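Local atomic coordinates of beta-galactosidase (Geobacillus stearothermophilus, PDB entry 4OIF), a protein that probably hydrolyses beta-D-galactosides, releasing terminal non-reducing beta-D-galactose, as a zinc-containing member of glycosyl hydrolase family 42. Residues 310-313 with 314-317; 233-236 with 237-241; 435-438 with 439-442. All coordinates share one frame; numbering follows the deposited sequence.

Interaction 1 (310-313 with 314-317); sequences YRSL and KQQP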
ATOM      1  N   TYR A 310       4.203 -32.938   0.364  1.00 14.96           N
ATOM      2  CA  TYR A 310       3.200 -33.446   1.300  1.00 14.99           C
ATOM      3  C   TYR A 310       3.063 -34.972   1.283  1.00 11.56           C
ATOM      4  O   TYR A 310       2.711 -35.585   2.292  1.00  6.19           O
ATOM      5  CB  TYR A 310       1.849 -32.783   1.027  1.00 10.70           C
ATOM      6  CG  TYR A 310       1.817 -31.339   1.481  1.00 17.64           C
ATOM      7  CD1 TYR A 310       2.767 -30.862   2.382  1.00 16.41           C
ATOM      8  CD2 TYR A 310       0.844 -30.457   1.022  1.00 12.33           C
ATOM      9  CE1 TYR A 310       2.758 -29.553   2.811  1.00 14.06           C
ATOM     10  CE2 TYR A 310       0.824 -29.138   1.449  1.00 15.61           C
ATOM     11  CZ  TYR A 310       1.793 -28.691   2.339  1.00 16.82           C
ATOM     12  OH  TYR A 310       1.807 -27.385   2.774  1.00 13.12           O
ATOM     13  N   ARG A 311       3.354 -35.588   0.147  1.00  8.53           N
ATOM     14  CA  ARG A 311       3.446 -37.036   0.106  1.00 11.87           C
ATOM     15  C   ARG A 311       4.605 -37.448   0.993  1.00 10.36           C
ATOM     16  O   ARG A 311       4.454 -38.294   1.871  1.00 13.22           O
ATOM     17  CB  ARG A 311       3.648 -37.555  -1.320  1.00  9.34           C
ATOM     18  CG  ARG A 311       3.591 -39.087  -1.446  1.00  6.30           C
ATOM     19  CD  ARG A 311       4.252 -39.549  -2.723  1.00  7.13           C
ATOM     20  NE  ARG A 311       5.624 -39.061  -2.783  1.00 12.95           N
ATOM     21  CZ  ARG A 311       6.054 -38.103  -3.595  1.00  9.88           C
ATOM     22  NH1 ARG A 311       5.214 -37.519  -4.445  1.00  8.18           N
ATOM     23  NH2 ARG A 311       7.327 -37.731  -3.547  1.00  7.32           N
ATOM     24  N   SER A 312       5.753 -36.811   0.791  1.00 10.69           N
ATOM     25  CA  SER A 312       6.955 -37.234   1.495  1.00 12.19           C
ATOM     26  C   SER A 312       6.917 -37.071   3.022  1.00 17.16           C
ATOM     27  O   SER A 312       7.672 -37.743   3.714  1.00 21.95           O
ATOM     28  CB  SER A 312       8.169 -36.495   0.931  1.00 10.78           C
ATOM     29  OG  SER A 312       8.379 -36.843  -0.427  1.00 12.40           O
ATOM     30  N   LEU A 313       6.059 -36.198   3.550  1.00 20.65           N
ATOM     31  CA  LEU A 313       5.977 -35.997   5.009  1.00 14.28           C
ATOM     32  C   LEU A 313       5.844 -37.289   5.810  1.00 17.82           C
ATOM     33  O   LEU A 313       6.468 -37.456   6.862  1.00 15.00           O
ATOM     34  CB  LEU A 313       4.813 -35.085   5.360  1.00  5.72           C
ATOM     35  CG  LEU A 313       5.151 -33.632   5.061  1.00 18.26           C
ATOM     36  CD1 LEU A 313       3.923 -32.760   5.206  1.00 11.67           C
ATOM     37  CD2 LEU A 313       6.289 -33.161   5.978  1.00 10.95           C
ATOM     38  N   LYS A 314       5.027 -38.205   5.312  1.00 17.44           N
ATOM     39  CA  LYS A 314       4.839 -39.467   6.000  1.00 17.65           C
ATOM     40  C   LYS A 314       5.113 -40.648   5.076  1.00 16.28           C
ATOM     41  O   LYS A 314       4.765 -41.784   5.399  1.00 23.67           O
ATOM     42  CB  LYS A 314       3.431 -39.550   6.584  1.00 17.94           C
ATOM     43  CG  LYS A 314       3.137 -38.476   7.624  1.00 17.14           C
ATOM     44  CD  LYS A 314       1.754 -38.657   8.242  1.00 24.49           C
ATOM     45  CE  LYS A 314       1.714 -39.871   9.161  1.00 17.29           C
ATOM     46  NZ  LYS A 314       2.341 -39.547  10.468  1.00 19.33           N
ATOM     47  N   GLN A 315       5.737 -40.357   3.936  1.00 22.40           N
ATOM     48  CA  GLN A 315       6.240 -41.376   3.014  1.00 23.07           C
ATOM     49  C   GLN A 315       5.189 -42.453   2.739  1.00 25.59           C
ATOM     50  O   GLN A 315       5.457 -43.657   2.829  1.00 25.91           O
ATOM     51  CB  GLN A 315       7.530 -41.992   3.574  1.00 17.48           C
ATOM     52  CG  GLN A 315       8.747 -41.059   3.520  1.00 35.47           C
ATOM     53  CD  GLN A 315       9.403 -40.995   2.132  1.00 33.73           C
ATOM     54  OE1 GLN A 315      10.317 -41.767   1.819  1.00 41.82           O
ATOM     55  NE2 GLN A 315       8.936 -40.074   1.303  1.00 26.25           N
ATOM     56  N   GLN A 316       3.985 -41.989   2.424  1.00 19.58           N
ATOM     57  CA  GLN A 316       2.836 -42.846   2.167  1.00 18.94           C
ATOM     58  C   GLN A 316       1.872 -42.043   1.282  1.00 21.68           C
ATOM     59  O   GLN A 316       2.079 -40.848   1.086  1.00 18.27           O
ATOM     60  CB  GLN A 316       2.179 -43.268   3.485  1.00 13.75           C
ATOM     61  CG  GLN A 316       1.576 -42.089   4.228  1.00 22.16           C
ATOM     62  CD  GLN A 316       0.850 -42.465   5.508  1.00 17.76           C
ATOM     63  OE1 GLN A 316       0.980 -43.582   6.021  1.00 20.02           O
ATOM     64  NE2 GLN A 316       0.087 -41.517   6.043  1.00 16.90           N
ATOM     65  N   PRO A 317       0.819 -42.680   0.741  1.00 19.90           N
ATOM     66  CA  PRO A 317      -0.098 -41.851  -0.051  1.00 16.08           C
ATOM     67  C   PRO A 317      -0.727 -40.717   0.773  1.00 19.45           C
ATOM     68  O   PRO A 317      -0.926 -40.871   1.980  1.00 16.09           O
ATOM     69  CB  PRO A 317      -1.168 -42.844  -0.502  1.00 14.62           C
ATOM     70  CG  PRO A 317      -0.510 -44.173  -0.435  1.00 16.37           C
ATOM     71  CD  PRO A 317       0.441 -44.105   0.710  1.00 14.51           C
TER
HETATM   72  O   HOH W   1       2.261 -38.400   3.532  1.00 19.16           O
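The carbonyl oxygen R311 O gathers three partners as the chain turns out of helix 296-312. Water 1 makes the shortest bond, 2.8 Å from R311 O, while Q315 N at 3.2 Å and K314 N at 3.5 Å each give the same oxygen a weak one. Water 1 is also hydrogen-bonded to K314 N, 3.3 Å off, so it closes a small triangle over the turn. S312 O takes a further weak bond from Q315 N. The backbone therefore leaves the helix through several long, bent bonds, and Q315 takes a left-handed conformation (phi and psi both 48°) as it reverses.

Among the side chains, Q315 comes back over S312. Its chain bends at chi2 (-80°), bringing NE2 to 3.5 Å from S312 CA, alongside CB of the same serine; NE2 is hydrogen-bonded to D457 OD2, and S312 OG bonds instead to D308 O. R311 holds its CG anti to the backbone N (chi1 -173°), where the methylene lies 3.4 Å from Q316 O. Farther out the arginine folds at chi3, and its guanidinium makes salt bridges to D308 through NH1 and to D457 through NH2, so that D457 is shared by R311 and Q315, one residue from each side of the turn.

In the TIM barrel this turn links helix 296-312 to strand 319-322. On one flank K314 NZ bonds to A275 O and L278 O, and Q316 NE2 to D279 O, all beyond helix 271-274; through D457, on strand 456-459, the turn meets the trimerisation domain.

Interaction 2 (233-236 with 237-241); sequences ISFF and ENEIV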
ATOM      1  N   ILE A 233      -0.746 -27.520  17.715  1.00  9.35           N
ATOM      2  CA  ILE A 233      -0.718 -28.979  17.798  1.00  8.57           C
ATOM      3  C   ILE A 233      -1.307 -29.484  19.116  1.00  8.61           C
ATOM      4  O   ILE A 233      -2.104 -30.421  19.128  1.00  8.33           O
ATOM      5  CB  ILE A 233       0.694 -29.522  17.648  1.00 10.89           C
ATOM      6  CG1 ILE A 233       1.227 -29.194  16.257  1.00 10.24           C
ATOM      7  CG2 ILE A 233       0.711 -31.028  17.869  1.00 11.16           C
ATOM      8  CD1 ILE A 233       2.616 -29.799  15.976  1.00  7.31           C
ATOM      9  N   SER A 234      -0.935 -28.845  20.218  1.00  5.75           N
ATOM     10  CA  SER A 234      -1.520 -29.141  21.528  1.00  9.45           C
ATOM     11  C   SER A 234      -3.059 -29.019  21.507  1.00 14.12           C
ATOM     12  O   SER A 234      -3.769 -29.885  22.066  1.00  7.92           O
ATOM     13  CB  SER A 234      -0.915 -28.217  22.592  1.00  7.74           C
ATOM     14  OG  SER A 234      -1.725 -28.136  23.755  1.00  6.45           O
ATOM     15  N   PHE A 235      -3.567 -27.965  20.856  1.00  5.62           N
ATOM     16  CA  PHE A 235      -5.013 -27.811  20.696  1.00  6.28           C
ATOM     17  C   PHE A 235      -5.596 -28.987  19.937  1.00 11.67           C
ATOM     18  O   PHE A 235      -6.660 -29.510  20.290  1.00  8.96           O
ATOM     19  CB  PHE A 235      -5.358 -26.514  19.968  1.00  9.31           C
ATOM     20  CG  PHE A 235      -6.838 -26.213  19.917  1.00 11.82           C
ATOM     21  CD1 PHE A 235      -7.651 -26.782  18.941  1.00  6.53           C
ATOM     22  CD2 PHE A 235      -7.416 -25.338  20.835  1.00  8.32           C
ATOM     23  CE1 PHE A 235      -9.021 -26.503  18.896  1.00  6.26           C
ATOM     24  CE2 PHE A 235      -8.783 -25.047  20.789  1.00  9.15           C
ATOM     25  CZ  PHE A 235      -9.586 -25.637  19.817  1.00  7.55           C
ATOM     26  N   PHE A 236      -4.902 -29.383  18.876  1.00 11.13           N
ATOM     27  CA  PHE A 236      -5.322 -30.527  18.074  1.00  8.00           C
ATOM     28  C   PHE A 236      -5.416 -31.829  18.898  1.00  7.35           C
ATOM     29  O   PHE A 236      -6.376 -32.593  18.780  1.00  9.92           O
ATOM     30  CB  PHE A 236      -4.349 -30.710  16.906  1.00  6.19           C
ATOM     31  CG  PHE A 236      -4.402 -32.065  16.271  1.00  7.33           C
ATOM     32  CD1 PHE A 236      -5.295 -32.329  15.240  1.00 15.07           C
ATOM     33  CD2 PHE A 236      -3.546 -33.077  16.689  1.00 10.23           C
ATOM     34  CE1 PHE A 236      -5.348 -33.584  14.642  1.00 11.85           C
ATOM     35  CE2 PHE A 236      -3.592 -34.337  16.096  1.00 12.66           C
ATOM     36  CZ  PHE A 236      -4.495 -34.592  15.072  1.00  8.12           C
ATOM     37  N   GLU A 237      -4.394 -32.081  19.703  1.00  4.44           N
ATOM     38  CA  GLU A 237      -4.310 -33.280  20.513  1.00  8.17           C
ATOM     39  C   GLU A 237      -5.466 -33.286  21.484  1.00  7.91           C
ATOM     40  O   GLU A 237      -6.158 -34.314  21.691  1.00  9.69           O
ATOM     41  CB  GLU A 237      -2.969 -33.330  21.251  1.00  5.60           C
ATOM     42  CG  GLU A 237      -1.790 -33.651  20.347  1.00  7.67           C
ATOM     43  CD  GLU A 237      -1.812 -35.107  19.874  1.00 26.29           C
ATOM     44  OE1 GLU A 237      -2.494 -35.915  20.552  1.00 17.52           O
ATOM     45  OE2 GLU A 237      -1.156 -35.445  18.846  1.00 11.68           O
ATOM     46  N   ASN A 238      -5.697 -32.107  22.050  1.00  7.51           N
ATOM     47  CA  ASN A 238      -6.836 -31.952  22.917  1.00 12.48           C
ATOM     48  C   ASN A 238      -8.132 -32.307  22.215  1.00  9.57           C
ATOM     49  O   ASN A 238      -8.981 -32.992  22.794  1.00  6.71           O
ATOM     50  CB  ASN A 238      -6.941 -30.540  23.458  1.00  9.79           C
ATOM     51  CG  ASN A 238      -8.055 -30.414  24.452  1.00  8.66           C
ATOM     52  OD1 ASN A 238      -7.899 -30.822  25.598  1.00 14.25           O
ATOM     53  ND2 ASN A 238      -9.195 -29.877  24.023  1.00  6.87           N
ATOM     54  N   GLU A 239      -8.283 -31.825  20.982  1.00 11.42           N
ATOM     55  CA  GLU A 239      -9.451 -32.162  20.163  1.00 11.36           C
ATOM     56  C   GLU A 239      -9.605 -33.671  20.021  1.00  9.89           C
ATOM     57  O   GLU A 239     -10.697 -34.202  20.179  1.00  7.51           O
ATOM     58  CB  GLU A 239      -9.362 -31.544  18.761  1.00  6.55           C
ATOM     59  CG  GLU A 239      -9.811 -30.102  18.648  1.00  7.57           C
ATOM     60  CD  GLU A 239     -10.564 -29.837  17.356  1.00  9.01           C
ATOM     61  OE1 GLU A 239     -10.111 -29.004  16.545  1.00  5.82           O
ATOM     62  OE2 GLU A 239     -11.610 -30.480  17.142  1.00 11.28           O
ATOM     63  N   ILE A 240      -8.513 -34.361  19.715  1.00  5.87           N
ATOM     64  CA  ILE A 240      -8.634 -35.745  19.297  1.00  9.15           C
ATOM     65  C   ILE A 240      -8.637 -36.751  20.431  1.00 16.27           C
ATOM     66  O   ILE A 240      -8.806 -37.941  20.173  1.00 10.68           O
ATOM     67  CB  ILE A 240      -7.517 -36.144  18.349  1.00  7.25           C
ATOM     68  CG1 ILE A 240      -6.183 -36.164  19.101  1.00 12.19           C
ATOM     69  CG2 ILE A 240      -7.499 -35.213  17.132  1.00 11.02           C
ATOM     70  CD1 ILE A 240      -5.003 -36.695  18.289  1.00  5.39           C
ATOM     71  N   VAL A 241      -8.440 -36.309  21.672  1.00 12.02           N
ATOM     72  CA  VAL A 241      -8.539 -37.282  22.776  1.00 19.12           C
ATOM     73  C   VAL A 241      -9.735 -38.282  22.674  1.00 14.19           C
ATOM     74  O   VAL A 241      -9.528 -39.510  22.684  1.00 12.98           O
ATOM     75  CB  VAL A 241      -8.595 -36.570  24.143  1.00 13.47           C
ATOM     76  CG1 VAL A 241      -9.080 -37.536  25.224  1.00 10.01           C
ATOM     77  CG2 VAL A 241      -7.227 -36.019  24.487  1.00  8.37           C
TER
HETATM   78  O   HOH W   2      -9.381 -28.608  21.763  1.00  6.23           O
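The F236 ring carries I240 CG2 over one face, 3.6 Å above the plane and displaced toward the rim, in a CH-pi contact. I240 CD1 reaches the rim as well, 3.5 Å from F236 CE2, because CG1 sits between the backbone N and the carbonyl carbon (chi1 68°). At the edge of this ring, in its plane, lies E237 OE2, 3.8 Å from F236 CE2, with the carboxylate turned almost perpendicular to the ring; that oxygen bonds to H277 ND1. Water 2 sits over the centre of the F235 ring, 3.4 Å above the plane, donating a hydrogen bond to F235 O and accepting one from N238 ND2. E239 OE1 lies at the ring's edge, 3.6 Å from F235 CE1.

All this hangs on a stretch of alpha helix, regular up to I240, in helix 218-246, the TIM-barrel helix that precedes strand 252-259. Successive i to i+4 bonds run through it, N238 N to S234 O being the straightest at 164°. F236 and I240 face inward onto I252 of that strand, whereas the F235 side chain, which touches R130 and T133 of helix 127-144, is about 10 Å from the zinc.

E239 bends at chi2 past F235 into a buried polar pocket, where OE1 bonds with S90 and Y159 and OE2 with T88 and N137.

Interaction 3 (435-438 with 439-442); sequences TKRY and PQTL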
ATOM      1  N   THR A 435      13.956 -10.770  -3.142  1.00 12.96           N
ATOM      2  CA  THR A 435      14.613 -11.808  -3.950  1.00 10.39           C
ATOM      3  C   THR A 435      15.044 -13.052  -3.187  1.00 13.80           C
ATOM      4  O   THR A 435      15.589 -13.966  -3.794  1.00  8.39           O
ATOM      5  CB  THR A 435      15.872 -11.276  -4.669  1.00  8.89           C
ATOM      6  OG1 THR A 435      16.905 -10.995  -3.711  1.00  9.88           O
ATOM      7  CG2 THR A 435      15.546 -10.032  -5.479  1.00  5.32           C
ATOM      8  N   LYS A 436      14.824 -13.078  -1.872  1.00 13.67           N
ATOM      9  CA  LYS A 436      15.174 -14.246  -1.071  1.00 16.57           C
ATOM     10  C   LYS A 436      14.543 -15.494  -1.692  1.00 13.21           C
ATOM     11  O   LYS A 436      15.248 -16.435  -2.047  1.00 12.77           O
ATOM     12  CB  LYS A 436      14.720 -14.078   0.388  1.00 12.31           C
ATOM     13  CG  LYS A 436      15.408 -12.956   1.153  1.00 13.37           C
ATOM     14  CD  LYS A 436      14.876 -12.874   2.579  1.00 13.59           C
ATOM     15  CE  LYS A 436      15.352 -11.623   3.315  1.00 12.66           C
ATOM     16  NZ  LYS A 436      14.686 -11.486   4.667  1.00  9.35           N
ATOM     17  N   ARG A 437      13.215 -15.472  -1.808  1.00 13.84           N
ATOM     18  CA  ARG A 437      12.433 -16.431  -2.593  1.00 12.82           C
ATOM     19  C   ARG A 437      12.866 -17.878  -2.404  1.00 12.64           C
ATOM     20  O   ARG A 437      13.145 -18.589  -3.371  1.00 11.00           O
ATOM     21  CB  ARG A 437      12.494 -16.041  -4.074  1.00 11.11           C
ATOM     22  CG  ARG A 437      11.913 -14.647  -4.345  1.00 14.45           C
ATOM     23  CD  ARG A 437      11.807 -14.322  -5.835  1.00 16.92           C
ATOM     24  NE  ARG A 437      10.930 -15.246  -6.549  1.00 22.93           N
ATOM     25  CZ  ARG A 437       9.603 -15.160  -6.565  1.00 39.77           C
ATOM     26  NH1 ARG A 437       8.989 -14.188  -5.904  1.00 40.40           N
ATOM     27  NH2 ARG A 437       8.889 -16.051  -7.238  1.00 29.97           N
ATOM     28  N   TYR A 438      12.908 -18.303  -1.146  1.00 12.42           N
ATOM     29  CA  TYR A 438      13.443 -19.609  -0.765  1.00 13.11           C
ATOM     30  C   TYR A 438      12.666 -20.788  -1.397  1.00  8.31           C
ATOM     31  O   TYR A 438      13.255 -21.584  -2.156  1.00 10.36           O
ATOM     32  CB  TYR A 438      13.488 -19.697   0.781  1.00 14.61           C
ATOM     33  CG  TYR A 438      13.782 -21.066   1.376  1.00 16.55           C
ATOM     34  CD1 TYR A 438      14.972 -21.731   1.091  1.00 11.35           C
ATOM     35  CD2 TYR A 438      12.884 -21.677   2.239  1.00  9.92           C
ATOM     36  CE1 TYR A 438      15.246 -22.966   1.632  1.00  6.61           C
ATOM     37  CE2 TYR A 438      13.153 -22.914   2.788  1.00  9.99           C
ATOM     38  CZ  TYR A 438      14.336 -23.555   2.478  1.00 10.38           C
ATOM     39  OH  TYR A 438      14.623 -24.790   3.012  1.00  5.87           O
ATOM     40  N   PRO A 439      11.348 -20.896  -1.121  1.00 11.99           N
ATOM     41  CA  PRO A 439      10.610 -22.017  -1.711  1.00 13.37           C
ATOM     42  C   PRO A 439      10.642 -22.018  -3.243  1.00 10.96           C
ATOM     43  O   PRO A 439      10.834 -23.084  -3.863  1.00 15.45           O
ATOM     44  CB  PRO A 439       9.182 -21.807  -1.190  1.00 14.09           C
ATOM     45  CG  PRO A 439       9.112 -20.372  -0.832  1.00 14.50           C
ATOM     46  CD  PRO A 439      10.459 -20.038  -0.315  1.00  9.70           C
ATOM     47  N   GLN A 440      10.481 -20.841  -3.836  1.00  5.73           N
ATOM     48  CA  GLN A 440      10.596 -20.687  -5.284  1.00  6.74           C
ATOM     49  C   GLN A 440      11.928 -21.228  -5.805  1.00 14.51           C
ATOM     50  O   GLN A 440      11.976 -21.933  -6.824  1.00 13.49           O
ATOM     51  CB  GLN A 440      10.437 -19.218  -5.685  1.00 15.95           C
ATOM     52  CG  GLN A 440       9.042 -18.634  -5.430  1.00 19.47           C
ATOM     53  CD  GLN A 440       8.913 -17.947  -4.076  1.00 20.13           C
ATOM     54  OE1 GLN A 440       9.710 -18.176  -3.161  1.00 17.71           O
ATOM     55  NE2 GLN A 440       7.911 -17.087  -3.949  1.00 20.20           N
ATOM     56  N   THR A 441      13.005 -20.895  -5.099  1.00  9.79           N
ATOM     57  CA  THR A 441      14.348 -21.349  -5.452  1.00 13.23           C
ATOM     58  C   THR A 441      14.395 -22.877  -5.458  1.00 13.04           C
ATOM     59  O   THR A 441      14.879 -23.522  -6.425  1.00 10.99           O
ATOM     60  CB  THR A 441      15.407 -20.776  -4.467  1.00 11.57           C
ATOM     61  OG1 THR A 441      15.400 -19.344  -4.540  1.00  9.13           O
ATOM     62  CG2 THR A 441      16.805 -21.278  -4.796  1.00  6.90           C
ATOM     63  N   LEU A 442      13.870 -23.462  -4.385  1.00 11.04           N
ATOM     64  CA  LEU A 442      13.742 -24.917  -4.376  1.00  9.48           C
ATOM     65  C   LEU A 442      13.040 -25.423  -5.647  1.00 15.18           C
ATOM     66  O   LEU A 442      13.536 -26.348  -6.301  1.00 10.60           O
ATOM     67  CB  LEU A 442      12.999 -25.389  -3.147  1.00  8.99           C
ATOM     68  CG  LEU A 442      13.911 -25.676  -1.969  1.00 11.20           C
ATOM     69  CD1 LEU A 442      14.629 -24.414  -1.525  1.00  4.90           C
ATOM     70  CD2 LEU A 442      13.074 -26.255  -0.844  1.00  8.87           C
TER
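R437 O takes two hydrogen bonds from one residue: T441 OG1 at 2.6 Å and T441 N at 2.9 Å. The hydroxyl approaches from above the carbonyl plane, about 45° out of it, whereas the amide comes in much closer to that plane. With OG1 beside its own backbone N (chi1 -61°), the threonine side chain folds back toward the N-cap residue R437; T441 OG1 is also hydrogen-bonded to a glycerol, probably from the crystallisation liquor. L442 N follows with a nearly straight bond to Y438 O at 3.0 Å, the next i to i+4 bond of helix 438-451.

R437 and Q440 meet face-on, without a hydrogen bond being assigned between them. Q440 NE2 is 3.3 Å above the guanidinium plane, offset toward its rim, and Q440 CG lies 3.2 Å from R437 NH2, the amide tilted 44° to the guanidinium. D262 OD2 receives both R437 NH2, as a salt bridge, and Q440 NE2. Cut back to alanine, Q440 would lose the amide that lies over the guanidinium, and D262 OD2 would probably be left without its bond from NE2.

The apolar contact is made by Y438, whose CE1 meets L442 CD1 at 3.5 Å. P439, in the first turn, has no N-H to place, and its ring packs on I264 and P265.

T441's paired bonds thus hold the N-cap carbonyl, while the shared carboxylate of D262 ties the start of the helix to the barrel domain.

In the fold
Interactions 1 and 2 both belong to the TIM barrel, while interaction 3 lies in the trimerisation domain, across the chain's centre from interaction 2. Only interaction 2 lies within a helix; interaction 1 is where a helix ends and interaction 3 where one begins. Their bonds differ accordingly: short i to i+4 ones across 233-240, weak and water-assisted ones in 310-317, and a doubly gripped carbonyl in 435-442. Interactions 2 and 3 are largely buried, although R437 is exposed, and interaction 1 is only partly buried. Interactions 1 and 3 each reach the other domain through an aspartate, D457 and D262 respectively, whereas the F235 side chain of interaction 2 lies about 10 Å from the zinc without touching its ligands.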